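Local coordinates for ApeI dehydratase-like domain-containing protein (Pectobacterium atrosepticum, PDB 3ESI) that is of unknown function but probably acts as a HotDog-fold dehydratase on thioester-linked acyl chains, at residues L24-D27 with P28-W32. Sequence-based numbering, arbitrary orientation.
Sequences LQVD and PDLFW
Leu30 folds back over Asp27 and reaches Val26. From CB the chain turns beside its own backbone N, with CG anti to the carbonyl carbon (chi1 -57°), which carries the branch point toward the residues before the turn. There Leu30 CG lies 3.7 Å from Asp27 CB. One methyl, Leu30 CD2, stays over the same methylene, 3.9 Å from Asp27 CB. The other, Leu30 CD1, extends further back: it comes within 3.6 Å of Asp27 N, then meets Val26 CG1 at 4.1 Å, the two side chains running nearly perpendicular. The backbone brings these groups together through a type I beta turn from Asp27 to Leu30, with Pro28 and Asp29 at its corners. Leu30 N donates to Asp27 O at 3.0 Å with an N-H...O angle of 157°, although Asp27 O and Leu30 CG are modelled too close together, so the exact positions of both are doubtful. In this HotDog fold, where an antiparallel sheet accompanies helix 45-59, the turn follows strand 17-25 and begins the long loop leading to that helix. Val26 also packs on Leu84, Ile78 and Phe33, so through Val26 the Leu30 methyl borders an apolar group. Beyond it, Phe31 makes an edge-to-face contact with Phe66 of the second subunit. On the turn itself, Asp27 OD2 and Asp29 OD2 approach to 3.9 Å with carboxylate planes 73° apart, a proximity that may raise the proton affinity of one of them, though any such shift is probably small because both residues reach solvent.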
ATOM      1  N   LEU A  24      -7.936  -2.034 -23.555  1.00 33.41           N
ATOM      2  CA  LEU A  24      -6.994  -2.902 -22.846  1.00 31.91           C
ATOM      3  C   LEU A  24      -7.701  -3.842 -21.876  1.00 32.58           C
ATOM      4  O   LEU A  24      -8.793  -3.551 -21.372  1.00 31.98           O
ATOM      5  CB  LEU A  24      -5.983  -2.047 -22.065  1.00 29.17           C
ATOM      6  CG  LEU A  24      -5.418  -0.829 -22.795  1.00 28.41           C
ATOM      7  CD1 LEU A  24      -4.614   0.017 -21.832  1.00 32.48           C
ATOM      8  CD2 LEU A  24      -4.570  -1.263 -23.950  1.00 29.16           C
ATOM      9  N   GLN A  25      -7.080  -4.983 -21.625  1.00 33.81           N
ATOM     10  CA  GLN A  25      -7.658  -5.942 -20.702  1.00 36.16           C
ATOM     11  C   GLN A  25      -6.688  -6.092 -19.549  1.00 34.62           C
ATOM     12  O   GLN A  25      -5.488  -6.328 -19.760  1.00 32.63           O
ATOM     13  CB  GLN A  25      -7.885  -7.289 -21.399  1.00 39.15           C
ATOM     14  CG  GLN A  25      -8.416  -8.409 -20.498  1.00 44.15           C
ATOM     15  CD  GLN A  25      -9.855  -8.191 -20.019  1.00 49.16           C
ATOM     16  OE1 GLN A  25     -10.613  -7.393 -20.594  1.00 50.51           O
ATOM     17  NE2 GLN A  25     -10.246  -8.924 -18.967  1.00 50.09           N
ATOM     18  N   VAL A  26      -7.206  -5.916 -18.337  1.00 33.12           N
ATOM     19  CA  VAL A  26      -6.399  -6.039 -17.137  1.00 34.72           C
ATOM     20  C   VAL A  26      -6.362  -7.511 -16.746  1.00 35.63           C
ATOM     21  O   VAL A  26      -7.277  -8.030 -16.114  1.00 35.37           O
ATOM     22  CB  VAL A  26      -6.990  -5.207 -15.994  1.00 35.27           C
ATOM     23  CG1 VAL A  26      -6.193  -5.427 -14.719  1.00 32.73           C
ATOM     24  CG2 VAL A  26      -6.994  -3.750 -16.392  1.00 34.67           C
ATOM     25  N   ASP A  27      -5.283  -8.169 -17.134  1.00 37.35           N
ATOM     26  CA  ASP A  27      -5.076  -9.584 -16.888  1.00 38.66           C
ATOM     27  C   ASP A  27      -4.937  -9.972 -15.412  1.00 37.55           C
ATOM     28  O   ASP A  27      -4.037  -9.504 -14.721  1.00 37.44           O
ATOM     29  CB  ASP A  27      -3.830 -10.022 -17.641  1.00 42.91           C
ATOM     30  CG  ASP A  27      -3.770 -11.509 -17.845  1.00 45.99           C
ATOM     31  OD1 ASP A  27      -2.717 -11.985 -18.322  1.00 50.62           O
ATOM     32  OD2 ASP A  27      -4.769 -12.195 -17.544  1.00 46.27           O
ATOM     33  N   PRO A  28      -5.824 -10.855 -14.922  1.00 36.75           N
ATOM     34  CA  PRO A  28      -5.837 -11.341 -13.536  1.00 35.68           C
ATOM     35  C   PRO A  28      -4.511 -11.958 -13.114  1.00 34.45           C
ATOM     36  O   PRO A  28      -4.254 -12.111 -11.932  1.00 33.51           O
ATOM     37  CB  PRO A  28      -6.944 -12.394 -13.546  1.00 36.84           C
ATOM     38  CG  PRO A  28      -7.886 -11.886 -14.606  1.00 36.77           C
ATOM     39  CD  PRO A  28      -6.928 -11.456 -15.693  1.00 36.88           C
ATOM     40  N   ASP A  29      -3.675 -12.323 -14.078  1.00 35.39           N
ATOM     41  CA  ASP A  29      -2.390 -12.939 -13.769  1.00 36.99           C
ATOM     42  C   ASP A  29      -1.214 -11.980 -13.672  1.00 35.14           C
ATOM     43  O   ASP A  29      -0.070 -12.419 -13.557  1.00 34.96           O
ATOM     44  CB  ASP A  29      -2.061 -14.029 -14.794  1.00 42.78           C
ATOM     45  CG  ASP A  29      -3.103 -15.143 -14.815  1.00 49.24           C
ATOM     46  OD1 ASP A  29      -3.480 -15.622 -13.720  1.00 51.05           O
ATOM     47  OD2 ASP A  29      -3.539 -15.536 -15.925  1.00 52.58           O
ATOM     48  N   LEU A  30      -1.484 -10.680 -13.719  1.00 32.80           N
ATOM     49  CA  LEU A  30      -0.424  -9.683 -13.617  1.00 31.46           C
ATOM     50  C   LEU A  30       0.167  -9.676 -12.209  1.00 31.44           C
ATOM     51  O   LEU A  30      -0.552  -9.829 -11.219  1.00 30.25           O
ATOM     52  CB  LEU A  30      -0.974  -8.295 -13.946  1.00 29.55           C
ATOM     53  CG  LEU A  30      -1.625  -8.182 -15.322  1.00 31.81           C
ATOM     54  CD1 LEU A  30      -2.377  -6.870 -15.407  1.00 33.50           C
ATOM     55  CD2 LEU A  30      -0.582  -8.307 -16.423  1.00 28.78           C
ATOM     56  N   PHE A  31       1.477  -9.490 -12.121  1.00 34.12           N
ATOM     57  CA  PHE A  31       2.155  -9.472 -10.825  1.00 35.75           C
ATOM     58  C   PHE A  31       1.531  -8.453  -9.875  1.00 35.45           C
ATOM     59  O   PHE A  31       1.644  -8.573  -8.649  1.00 34.76           O
ATOM     60  CB  PHE A  31       3.652  -9.183 -11.008  1.00 36.23           C
ATOM     61  CG  PHE A  31       4.405 -10.301 -11.669  1.00 39.12           C
ATOM     62  CD1 PHE A  31       4.234 -11.617 -11.243  1.00 41.06           C
ATOM     63  CD2 PHE A  31       5.289 -10.044 -12.707  1.00 40.92           C
ATOM     64  CE1 PHE A  31       4.936 -12.673 -11.843  1.00 41.09           C
ATOM     65  CE2 PHE A  31       5.996 -11.088 -13.315  1.00 43.25           C
ATOM     66  CZ  PHE A  31       5.816 -12.409 -12.879  1.00 43.22           C
ATOM     67  N   TRP A  32       0.868  -7.457 -10.454  1.00 34.69           N
ATOM     68  CA  TRP A  32       0.204  -6.411  -9.683  1.00 35.14           C
ATOM     69  C   TRP A  32      -0.865  -6.987  -8.760  1.00 36.35           C
ATOM     70  O   TRP A  32      -1.247  -6.359  -7.772  1.00 38.11           O
ATOM     71  CB  TRP A  32      -0.475  -5.407 -10.625  1.00 33.24           C
ATOM     72  CG  TRP A  32       0.451  -4.774 -11.627  1.00 33.07           C
ATOM     73  CD1 TRP A  32       0.536  -5.052 -12.964  1.00 30.15           C
ATOM     74  CD2 TRP A  32       1.423  -3.756 -11.366  1.00 30.65           C
ATOM     75  NE1 TRP A  32       1.502  -4.266 -13.548  1.00 30.68           N
ATOM     76  CE2 TRP A  32       2.062  -3.464 -12.590  1.00 30.87           C
ATOM     77  CE3 TRP A  32       1.813  -3.057 -10.216  1.00 31.08           C
ATOM     78  CZ2 TRP A  32       3.073  -2.505 -12.696  1.00 29.97           C
ATOM     79  CZ3 TRP A  32       2.812  -2.105 -10.323  1.00 29.56           C
ATOM     80  CH2 TRP A  32       3.431  -1.840 -11.556  1.00 30.24           C
TER